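Local coordinates for protein L-lysine 6-oxidase (Marinomonas mediterranea, PDB 3WEU) that oxidises the epsilon-amino group of L-lysine with a cysteine tryptophylquinone cofactor, releasing ammonium and hydrogen peroxide, the latter giving it antibacterial activity, at residues Val46-Lys50 against Ser627-Arg633; Arg132-Asp138 against Asn481-Pro485; Gln533-Ser539 against Val560-Val566. One frame throughout, in Å; residues are numbered along the deposited sequence.

Contact 1: residues Val46-Lys50 against Ser627-Arg633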
loop_
_atom_site.group_PDB
_atom_site.type_symbol
_atom_site.label_atom_id
_atom_site.label_comp_id
_atom_site.label_asym_id
_atom_site.label_seq_id
_atom_site.Cartn_x
_atom_site.Cartn_y
_atom_site.Cartn_z
ATOM N N VAL A 46 -26.251 -32.868 -11.793
ATOM C CA VAL A 46 -25.959 -31.563 -12.382
ATOM C C VAL A 46 -25.347 -31.669 -13.768
ATOM O O VAL A 46 -24.445 -32.474 -14.011
ATOM C CB VAL A 46 -24.997 -30.786 -11.470
ATOM C CG1 VAL A 46 -23.688 -31.530 -11.353
ATOM C CG2 VAL A 46 -24.707 -29.380 -11.995
ATOM N N VAL A 47 -25.855 -30.846 -14.674
ATOM C CA VAL A 47 -25.258 -30.725 -15.978
ATOM C C VAL A 47 -24.144 -29.704 -15.863
ATOM O O VAL A 47 -22.993 -30.111 -15.905
ATOM C CB VAL A 47 -26.317 -30.339 -17.024
ATOM C CG1 VAL A 47 -25.679 -30.157 -18.388
ATOM C CG2 VAL A 47 -27.441 -31.390 -17.048
ATOM N N ASN A 48 -24.443 -28.406 -15.751
ATOM C CA ASN A 48 -23.411 -27.400 -15.523
ATOM C C ASN A 48 -23.465 -26.766 -14.143
ATOM O O ASN A 48 -24.543 -26.441 -13.687
ATOM C CB ASN A 48 -23.497 -26.307 -16.572
ATOM C CG ASN A 48 -23.184 -26.811 -17.988
ATOM O OD1 ASN A 48 -22.397 -27.696 -18.212
ATOM N ND2 ASN A 48 -23.869 -26.269 -18.918
ATOM N N PHE A 49 -22.316 -26.578 -13.502
ATOM C CA PHE A 49 -22.305 -25.980 -12.195
ATOM C C PHE A 49 -22.537 -24.468 -12.272
ATOM O O PHE A 49 -22.939 -23.828 -11.269
ATOM C CB PHE A 49 -20.950 -26.201 -11.548
ATOM C CG PHE A 49 -20.683 -27.609 -11.175
ATOM C CD1 PHE A 49 -19.825 -28.396 -11.936
ATOM C CD2 PHE A 49 -21.281 -28.148 -10.010
ATOM C CE1 PHE A 49 -19.545 -29.720 -11.562
ATOM C CE2 PHE A 49 -20.976 -29.481 -9.643
ATOM C CZ PHE A 49 -20.148 -30.245 -10.425
ATOM N N LYS A 50 -22.215 -23.905 -13.433
ATOM C CA LYS A 50 -22.289 -22.463 -13.649
ATOM C C LYS A 50 -23.346 -22.175 -14.711
ATOM O O LYS A 50 -23.642 -23.005 -15.560
ATOM C CB LYS A 50 -20.969 -21.881 -14.130
ATOM C CG LYS A 50 -19.808 -22.128 -13.176
ATOM C CD LYS A 50 -18.641 -21.268 -13.540
ATOM C CE LYS A 50 -17.389 -21.628 -12.755
ATOM N NZ LYS A 50 -16.225 -20.841 -13.091
ATOM N N SER A 627 -15.313 -17.056 -8.313
ATOM C CA SER A 627 -16.285 -17.720 -9.113
ATOM C C SER A 627 -15.811 -18.042 -10.478
ATOM O O SER A 627 -16.524 -18.750 -11.227
ATOM C CB SER A 627 -17.636 -16.984 -9.176
ATOM O OG SER A 627 -17.547 -15.772 -9.882
ATOM N N ALA A 628 -14.622 -17.556 -10.846
ATOM C CA ALA A 628 -14.076 -17.830 -12.151
ATOM C C ALA A 628 -13.420 -19.214 -12.218
ATOM O O ALA A 628 -13.150 -19.722 -13.311
ATOM C CB ALA A 628 -13.036 -16.799 -12.503
ATOM N N LEU A 629 -13.181 -19.812 -11.065
ATOM C CA LEU A 629 -12.387 -21.077 -11.009
ATOM C C LEU A 629 -13.156 -22.272 -11.481
ATOM O O LEU A 629 -14.387 -22.264 -11.569
ATOM C CB LEU A 629 -11.814 -21.351 -9.622
ATOM C CG LEU A 629 -10.862 -20.235 -9.176
ATOM C CD1 LEU A 629 -10.595 -20.199 -7.679
ATOM C CD2 LEU A 629 -9.530 -20.326 -9.885
ATOM N N ALA A 630 -12.410 -23.306 -11.860
ATOM C CA ALA A 630 -12.977 -24.483 -12.451
ATOM C C ALA A 630 -13.625 -25.391 -11.416
ATOM O O ALA A 630 -13.251 -25.404 -10.231
ATOM C CB ALA A 630 -11.882 -25.274 -13.122
ATOM N N PHE A 631 -14.512 -26.233 -11.905
ATOM C CA PHE A 631 -14.975 -27.381 -11.150
ATOM C C PHE A 631 -14.266 -28.590 -11.699
ATOM O O PHE A 631 -14.304 -28.869 -12.935
ATOM C CB PHE A 631 -16.471 -27.571 -11.336
ATOM C CG PHE A 631 -17.278 -26.594 -10.548
ATOM C CD1 PHE A 631 -17.391 -25.275 -10.970
ATOM C CD2 PHE A 631 -17.781 -26.941 -9.297
ATOM C CE1 PHE A 631 -18.064 -24.336 -10.187
ATOM C CE2 PHE A 631 -18.473 -26.013 -8.509
ATOM C CZ PHE A 631 -18.624 -24.705 -8.977
ATOM N N ILE A 632 -13.650 -29.314 -10.804
ATOM C CA ILE A 632 -12.904 -30.544 -11.161
ATOM C C ILE A 632 -13.903 -31.685 -11.144
ATOM O O ILE A 632 -14.532 -31.948 -10.136
ATOM C CB ILE A 632 -11.746 -30.827 -10.180
ATOM C CG1 ILE A 632 -10.926 -29.577 -9.937
ATOM C CG2 ILE A 632 -10.877 -31.977 -10.669
ATOM C CD1 ILE A 632 -10.382 -28.866 -11.185
ATOM N N ARG A 633 -14.046 -32.364 -12.283
ATOM C CA ARG A 633 -15.043 -33.376 -12.417
ATOM C C ARG A 633 -14.667 -34.535 -13.348
ATOM O O ARG A 633 -13.790 -34.386 -14.228
ATOM C CB ARG A 633 -16.316 -32.695 -12.826
ATOM C CG ARG A 633 -16.964 -33.071 -14.089
ATOM C CD ARG A 633 -18.232 -32.283 -14.323
ATOM N NE ARG A 633 -19.383 -33.072 -14.127
ATOM C CZ ARG A 633 -20.621 -32.612 -14.311
ATOM N NH1 ARG A 633 -20.839 -31.341 -14.651
ATOM N NH2 ARG A 633 -21.638 -33.407 -14.192
#

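Contact 2: residues Arg132-Asp138 against Asn481-Pro485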
loop_
_atom_site.group_PDB
_atom_site.type_symbol
_atom_site.label_atom_id
_atom_site.label_comp_id
_atom_site.label_asym_id
_atom_site.label_seq_id
_atom_site.Cartn_x
_atom_site.Cartn_y
_atom_site.Cartn_z
ATOM N N ARG A 132 -20.565 -4.900 19.564
ATOM C CA ARG A 132 -20.186 -6.234 19.090
ATOM C C ARG A 132 -21.386 -6.920 18.473
ATOM O O ARG A 132 -21.271 -7.573 17.483
ATOM C CB ARG A 132 -19.735 -7.135 20.213
ATOM C CG ARG A 132 -18.635 -6.628 21.122
ATOM C CD ARG A 132 -17.332 -6.481 20.422
ATOM N NE ARG A 132 -16.857 -7.718 19.764
ATOM C CZ ARG A 132 -15.927 -7.678 18.837
ATOM N NH1 ARG A 132 -15.353 -6.501 18.546
ATOM N NH2 ARG A 132 -15.549 -8.801 18.196
ATOM N N GLN A 133 -22.547 -6.795 19.069
ATOM C CA GLN A 133 -23.697 -7.462 18.527
ATOM C C GLN A 133 -24.034 -6.913 17.138
ATOM O O GLN A 133 -24.514 -7.668 16.280
ATOM C CB GLN A 133 -24.901 -7.455 19.496
ATOM C CG GLN A 133 -26.149 -8.180 18.970
ATOM C CD GLN A 133 -27.409 -7.887 19.773
ATOM O OE1 GLN A 133 -27.930 -6.769 19.747
ATOM N NE2 GLN A 133 -27.932 -8.885 20.430
ATOM N N SER A 134 -23.707 -5.665 16.841
ATOM C CA SER A 134 -24.137 -5.132 15.564
ATOM C C SER A 134 -23.163 -5.577 14.441
ATOM O O SER A 134 -23.418 -5.439 13.257
ATOM C CB SER A 134 -24.328 -3.614 15.646
ATOM O OG SER A 134 -23.053 -3.052 15.572
ATOM N N LEU A 135 -22.059 -6.164 14.847
ATOM C CA LEU A 135 -21.109 -6.730 13.893
ATOM C C LEU A 135 -21.637 -8.035 13.257
ATOM O O LEU A 135 -21.171 -8.421 12.168
ATOM C CB LEU A 135 -19.750 -6.993 14.593
ATOM C CG LEU A 135 -18.948 -5.728 14.953
ATOM C CD1 LEU A 135 -17.759 -6.146 15.837
ATOM C CD2 LEU A 135 -18.494 -5.020 13.676
ATOM N N ILE A 136 -22.585 -8.677 13.943
ATOM C CA ILE A 136 -23.165 -9.912 13.533
ATOM C C ILE A 136 -24.074 -9.581 12.366
ATOM O O ILE A 136 -24.744 -8.531 12.346
ATOM C CB ILE A 136 -24.047 -10.523 14.637
ATOM C CG1 ILE A 136 -23.212 -10.753 15.886
ATOM C CG2 ILE A 136 -24.741 -11.827 14.226
ATOM C CD1 ILE A 136 -23.951 -11.329 17.032
ATOM N N ILE A 137 -24.120 -10.478 11.377
ATOM C CA ILE A 137 -25.137 -10.381 10.361
ATOM C C ILE A 137 -26.242 -11.303 10.779
ATOM O O ILE A 137 -26.088 -12.545 10.762
ATOM C CB ILE A 137 -24.674 -10.754 8.945
ATOM C CG1 ILE A 137 -23.466 -9.946 8.513
ATOM C CG2 ILE A 137 -25.812 -10.504 7.930
ATOM C CD1 ILE A 137 -22.979 -10.242 7.091
ATOM N N ASP A 138 -27.380 -10.700 11.169
ATOM C CA ASP A 138 -28.505 -11.377 11.700
ATOM C C ASP A 138 -29.806 -10.645 11.277
ATOM O O ASP A 138 -30.093 -9.494 11.706
ATOM C CB ASP A 138 -28.391 -11.408 13.216
ATOM C CG ASP A 138 -29.578 -12.061 13.895
ATOM O OD1 ASP A 138 -30.423 -12.713 13.233
ATOM O OD2 ASP A 138 -29.657 -11.984 15.152
ATOM N N ASN A 481 -33.896 -10.508 22.330
ATOM C CA ASN A 481 -32.510 -10.242 22.748
ATOM C C ASN A 481 -31.460 -10.211 21.678
ATOM O O ASN A 481 -30.357 -9.700 21.847
ATOM C CB ASN A 481 -32.182 -11.352 23.737
ATOM C CG ASN A 481 -33.116 -11.326 24.929
ATOM O OD1 ASN A 481 -33.953 -12.197 25.155
ATOM N ND2 ASN A 481 -32.971 -10.300 25.685
ATOM N N GLY A 482 -31.787 -10.767 20.528
ATOM C CA GLY A 482 -30.779 -10.939 19.493
ATOM C C GLY A 482 -29.780 -11.989 19.955
ATOM O O GLY A 482 -30.016 -12.753 20.936
ATOM N N LEU A 483 -28.677 -12.057 19.204
ATOM C CA LEU A 483 -27.701 -13.083 19.403
ATOM C C LEU A 483 -26.627 -12.613 20.347
ATOM O O LEU A 483 -26.467 -11.417 20.530
ATOM C CB LEU A 483 -27.053 -13.469 18.054
ATOM C CG LEU A 483 -28.037 -14.160 17.109
ATOM C CD1 LEU A 483 -27.372 -14.299 15.736
ATOM C CD2 LEU A 483 -28.537 -15.522 17.597
ATOM N N THR A 484 -25.851 -13.545 20.912
ATOM C CA THR A 484 -24.889 -13.154 21.991
ATOM C C THR A 484 -23.482 -13.114 21.398
ATOM O O THR A 484 -22.927 -14.151 21.079
ATOM C CB THR A 484 -24.970 -14.128 23.130
ATOM O OG1 THR A 484 -26.327 -14.562 23.349
ATOM C CG2 THR A 484 -24.287 -13.565 24.436
ATOM N N PRO A 485 -22.923 -11.926 21.161
ATOM C CA PRO A 485 -21.683 -11.900 20.348
ATOM C C PRO A 485 -20.455 -12.596 20.976
ATOM O O PRO A 485 -19.666 -13.287 20.296
ATOM C CB PRO A 485 -21.440 -10.385 20.133
ATOM C CG PRO A 485 -22.248 -9.700 21.214
ATOM C CD PRO A 485 -23.480 -10.560 21.337
HETATM O O HOH W 1 -28.080 -10.459 16.802
#

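Contact 3: residues Gln533-Ser539 against Val560-Val566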
loop_
_atom_site.group_PDB
_atom_site.type_symbol
_atom_site.label_atom_id
_atom_site.label_comp_id
_atom_site.label_asym_id
_atom_site.label_seq_id
_atom_site.Cartn_x
_atom_site.Cartn_y
_atom_site.Cartn_z
ATOM N N GLN A 533 14.769 -15.686 9.806
ATOM C CA GLN A 533 15.855 -16.097 9.024
ATOM C C GLN A 533 16.629 -14.864 8.573
ATOM O O GLN A 533 16.018 -13.886 8.079
ATOM C CB GLN A 533 15.368 -16.882 7.854
ATOM C CG GLN A 533 16.443 -17.376 6.904
ATOM C CD GLN A 533 15.866 -18.193 5.775
ATOM O OE1 GLN A 533 15.618 -19.427 5.866
ATOM N NE2 GLN A 533 15.648 -17.502 4.672
ATOM N N THR A 534 17.943 -14.924 8.727
ATOM C CA THR A 534 18.817 -13.829 8.285
ATOM C C THR A 534 19.719 -14.394 7.271
ATOM O O THR A 534 20.508 -15.347 7.551
ATOM C CB THR A 534 19.569 -13.179 9.452
ATOM O OG1 THR A 534 18.614 -12.664 10.387
ATOM C CG2 THR A 534 20.487 -11.997 8.999
ATOM N N GLU A 535 19.649 -13.812 6.066
ATOM C CA GLU A 535 20.486 -14.200 4.944
ATOM C C GLU A 535 21.448 -13.024 4.674
ATOM O O GLU A 535 20.987 -11.928 4.332
ATOM C CB GLU A 535 19.674 -14.465 3.677
ATOM C CG GLU A 535 20.578 -15.002 2.562
ATOM C CD GLU A 535 19.938 -15.025 1.166
ATOM O OE1 GLU A 535 18.758 -14.726 1.037
ATOM O OE2 GLU A 535 20.659 -15.344 0.189
ATOM N N THR A 536 22.728 -13.232 4.919
ATOM C CA THR A 536 23.774 -12.196 4.693
ATOM C C THR A 536 24.626 -12.632 3.534
ATOM O O THR A 536 25.184 -13.724 3.542
ATOM C CB THR A 536 24.625 -12.011 5.938
ATOM O OG1 THR A 536 23.732 -11.742 7.031
ATOM C CG2 THR A 536 25.587 -10.819 5.793
ATOM N N VAL A 537 24.727 -11.788 2.496
ATOM C CA VAL A 537 25.513 -12.101 1.339
ATOM C C VAL A 537 26.624 -11.067 1.263
ATOM O O VAL A 537 26.348 -9.888 1.128
ATOM C CB VAL A 537 24.687 -12.066 0.056
ATOM C CG1 VAL A 537 25.587 -12.423 -1.129
ATOM C CG2 VAL A 537 23.550 -13.085 0.104
ATOM N N THR A 538 27.862 -11.509 1.440
ATOM C CA THR A 538 29.018 -10.642 1.413
ATOM C C THR A 538 29.789 -10.917 0.133
ATOM O O THR A 538 30.195 -12.050 -0.098
ATOM C CB THR A 538 29.897 -10.913 2.597
ATOM O OG1 THR A 538 29.130 -10.686 3.771
ATOM C CG2 THR A 538 31.095 -9.958 2.594
ATOM N N SER A 539 29.968 -9.876 -0.693
ATOM C CA SER A 539 30.515 -10.028 -2.045
ATOM C C SER A 539 31.719 -9.119 -2.245
ATOM O O SER A 539 31.632 -7.932 -1.976
ATOM C CB SER A 539 29.484 -9.658 -3.073
ATOM O OG SER A 539 28.352 -10.492 -3.020
ATOM N N VAL A 560 34.097 -4.311 -1.550
ATOM C CA VAL A 560 33.267 -5.300 -0.880
ATOM C C VAL A 560 31.952 -4.616 -0.578
ATOM O O VAL A 560 31.902 -3.435 -0.273
ATOM C CB VAL A 560 33.917 -5.795 0.436
ATOM C CG1 VAL A 560 33.018 -6.857 1.115
ATOM C CG2 VAL A 560 35.305 -6.364 0.176
ATOM N N SER A 561 30.879 -5.367 -0.703
ATOM C CA SER A 561 29.525 -4.914 -0.581
ATOM C C SER A 561 28.835 -6.085 0.208
ATOM O O SER A 561 29.319 -7.231 0.133
ATOM C CB SER A 561 28.936 -4.896 -1.995
ATOM O OG SER A 561 27.844 -4.034 -2.059
ATOM N N ALA A 562 27.744 -5.803 0.912
ATOM C CA ALA A 562 26.966 -6.843 1.605
ATOM C C ALA A 562 25.507 -6.483 1.597
ATOM O O ALA A 562 25.118 -5.274 1.505
ATOM C CB ALA A 562 27.443 -7.074 3.020
ATOM N N THR A 563 24.686 -7.538 1.575
ATOM C CA THR A 563 23.266 -7.363 1.736
ATOM C C THR A 563 22.854 -8.250 2.926
ATOM O O THR A 563 23.497 -9.294 3.179
ATOM C CB THR A 563 22.464 -7.709 0.484
ATOM O OG1 THR A 563 22.567 -9.095 0.262
ATOM C CG2 THR A 563 22.964 -6.944 -0.786
ATOM N N LYS A 564 21.864 -7.772 3.654
ATOM C CA LYS A 564 21.315 -8.454 4.825
ATOM C C LYS A 564 19.834 -8.484 4.688
ATOM O O LYS A 564 19.161 -7.466 4.732
ATOM C CB LYS A 564 21.737 -7.818 6.122
ATOM C CG LYS A 564 21.545 -8.781 7.319
ATOM C CD LYS A 564 21.907 -8.211 8.692
ATOM C CE LYS A 564 21.224 -6.869 8.884
ATOM N NZ LYS A 564 20.782 -6.556 10.266
ATOM N N ASN A 565 19.300 -9.666 4.422
ATOM C CA ASN A 565 17.844 -9.817 4.374
ATOM C C ASN A 565 17.289 -10.590 5.574
ATOM O O ASN A 565 17.655 -11.755 5.784
ATOM C CB ASN A 565 17.451 -10.535 3.101
ATOM C CG ASN A 565 16.175 -9.978 2.517
ATOM O OD1 ASN A 565 16.222 -8.923 1.890
ATOM N ND2 ASN A 565 15.030 -10.646 2.739
ATOM N N VAL A 566 16.425 -9.960 6.343
ATOM C CA VAL A 566 15.811 -10.580 7.466
ATOM C C VAL A 566 14.333 -10.852 7.195
ATOM O O VAL A 566 13.620 -9.987 6.739
ATOM C CB VAL A 566 15.981 -9.704 8.703
ATOM C CG1 VAL A 566 15.513 -10.450 9.937
ATOM C CG2 VAL A 566 17.433 -9.277 8.831
HETATM O O HOH W 2 16.005 -14.224 4.814
HETATM O O HOH W 3 20.929 -10.876 1.651
#

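Contact 1: residues Val46-Lys50 against Ser627-Arg633
The phenyl ring of Phe49 lies over one face of the Phe631 ring in an offset stack, with the centroids 4.2 Å apart and the planes tilted by just 8°. CD1 of Phe49 comes to 3.4 Å from CG of Phe631, and CB of Phe49 sits almost on the ring normal, 3.6 Å from the Phe631 centroid, adding a CH-pi contact. At the edge of the Phe631 ring lies CE of Lys50, 3.8 Å from CE1 of Phe631. On one side of the aromatic pair, the extended Lys50 chain carries its ammonium into a turn of the partner: NZ donates to O of Ser627 and to O of Leu629, both at 2.8 Å. Glu649 O and Asn651 OD1 are further hydrogen-bond acceptors for NZ, so four oxygens share its three protons. The joined pieces are the loop between strands 42-43 and 58-66, in the N-terminal family region, and the 3-10 turn leading into strand 631-634, which pairs antiparallel with strand 645-648. At the far side of the stack Arg633 reaches back with a forked grip on two successive carbonyls, NH2 to Val46 O at 3.0 Å and NH1 to Val47 O at 2.8 Å; both oxygens lie near the guanidinium plane, which suits its N-H groups. NH1 of Arg633 also stands 3.7 Å from CE1 of Phe49. Glu649 accepts a further bond from Phe49 N, and Phe251 meets the Phe631 ring with their planes at about 45°.

Contact 2: residues Arg132-Asp138 against Asn481-Pro485
Arg132, on helix 129-134, sets its CB 3.7 Å from CB of Pro485, while its guanidinium turns to other carbonyls, among them Ala95 O. Next along, Gln133 makes the polar link: its extended side chain brings NE2 to 2.9 Å from both Asn481 O and Leu483 O and donates to each, straddling Gly482. That glycine, the first residue to leave helix 475-481, has positive phi, and a CB there would stand 2.6 Å from Gln133 NE2, a clash. The Gln133 backbone rests on the proline as well, with N 3.6 Å from Pro485 CG. Ile136 N bonds to Gln133 O at 3.2 Å as the chain turns toward the strand, and Ile136 packs CD1 against Leu483 CB at 3.9 Å and Pro485 CB at 4.1 Å. Asp138 then reaches the partner through water 1, which donates to Asp138 OD2 at 2.7 Å and accepts from Leu483 N at 2.9 Å; Tyr162 OH also bonds OD2. The contact thus seats the loop between helices 475-481 and 489-492, in the C-terminal family region, on the helix-to-strand junction that leads into strand 137-145 of the large N-terminal sheet, whose neighbouring strand 80-91 offers Ala90 to Leu483.

Contact 3: residues Gln533-Ser539 against Val560-Val566
Val560 enters the pairing with its CA 3.3 Å from Ser539 O, a CA-H...O contact, and its CG1 3.9 Å from CG2 of Thr538. Ser561 forms the first hydrogen-bonded pair, with Ser539: Ser561 N donates to Ser539 O at 3.0 Å and Ser539 N to Ser561 O at 2.8 Å. Ala562 follows in a non-hydrogen-bonded pair with Thr538, where the CA atoms close to 4.3 Å. Thr563 exchanges two 2.9 Å bonds with Val537, Thr563 N to Val537 O and Val537 N to Thr563 O, and its OG1 is hydrogen-bonded to water 3 at 2.8 Å; that water donates to Glu535 O at 2.9 Å. Lys564 lies across from Thr536, its CG 3.7 Å from Thr536 OG1 and 3.8 Å from Thr534 CG2; its backbone also bonds to the second subunit, where Asn682 of that subunit packs on Thr563. Asn565 makes the third hydrogen-bonded pair, its N donating to Glu535 O at 2.8 Å and its O accepting from Glu535 N at 2.9 Å. Val566 ends opposite Thr534, CG1 3.8 Å from Thr534 OG1. The regular antiparallel register, at 171° and 4.7 Å between the short axes, belongs to a long two-stranded hairpin that projects from the body as an arm. Thr534, Thr536 and Thr538 line one face; Glu535, Val537 and Ser539 line the other. The two faces carry mostly threonine, serine and other polar side chains, with a few valines, and are largely exposed, so cohesion between these strands rests mainly on six backbone hydrogen bonds rather than on a hydrophobic core.

Overall arrangement
Contacts 1 and 2 each tie the N-terminal family region to chain far along the sequence, 577 and 343 residues on, and both lie buried in the body. Contact 2 is nested along the chain within the loop closed by contact 1; their centres are 35 Å apart and their nearest atoms about 18 Å. Contact 3 spans only 21 residues and belongs to the projecting arm, its centre 40 Å from that of the chain and 47 and 51 Å from those of contacts 1 and 2. Along the sequence its hairpin falls between Cys516 and Trp581, the cross-linked pair forming the quinone cofactor. Contact 3 also reaches the second subunit, whereas contacts 1 and 2 stay within one.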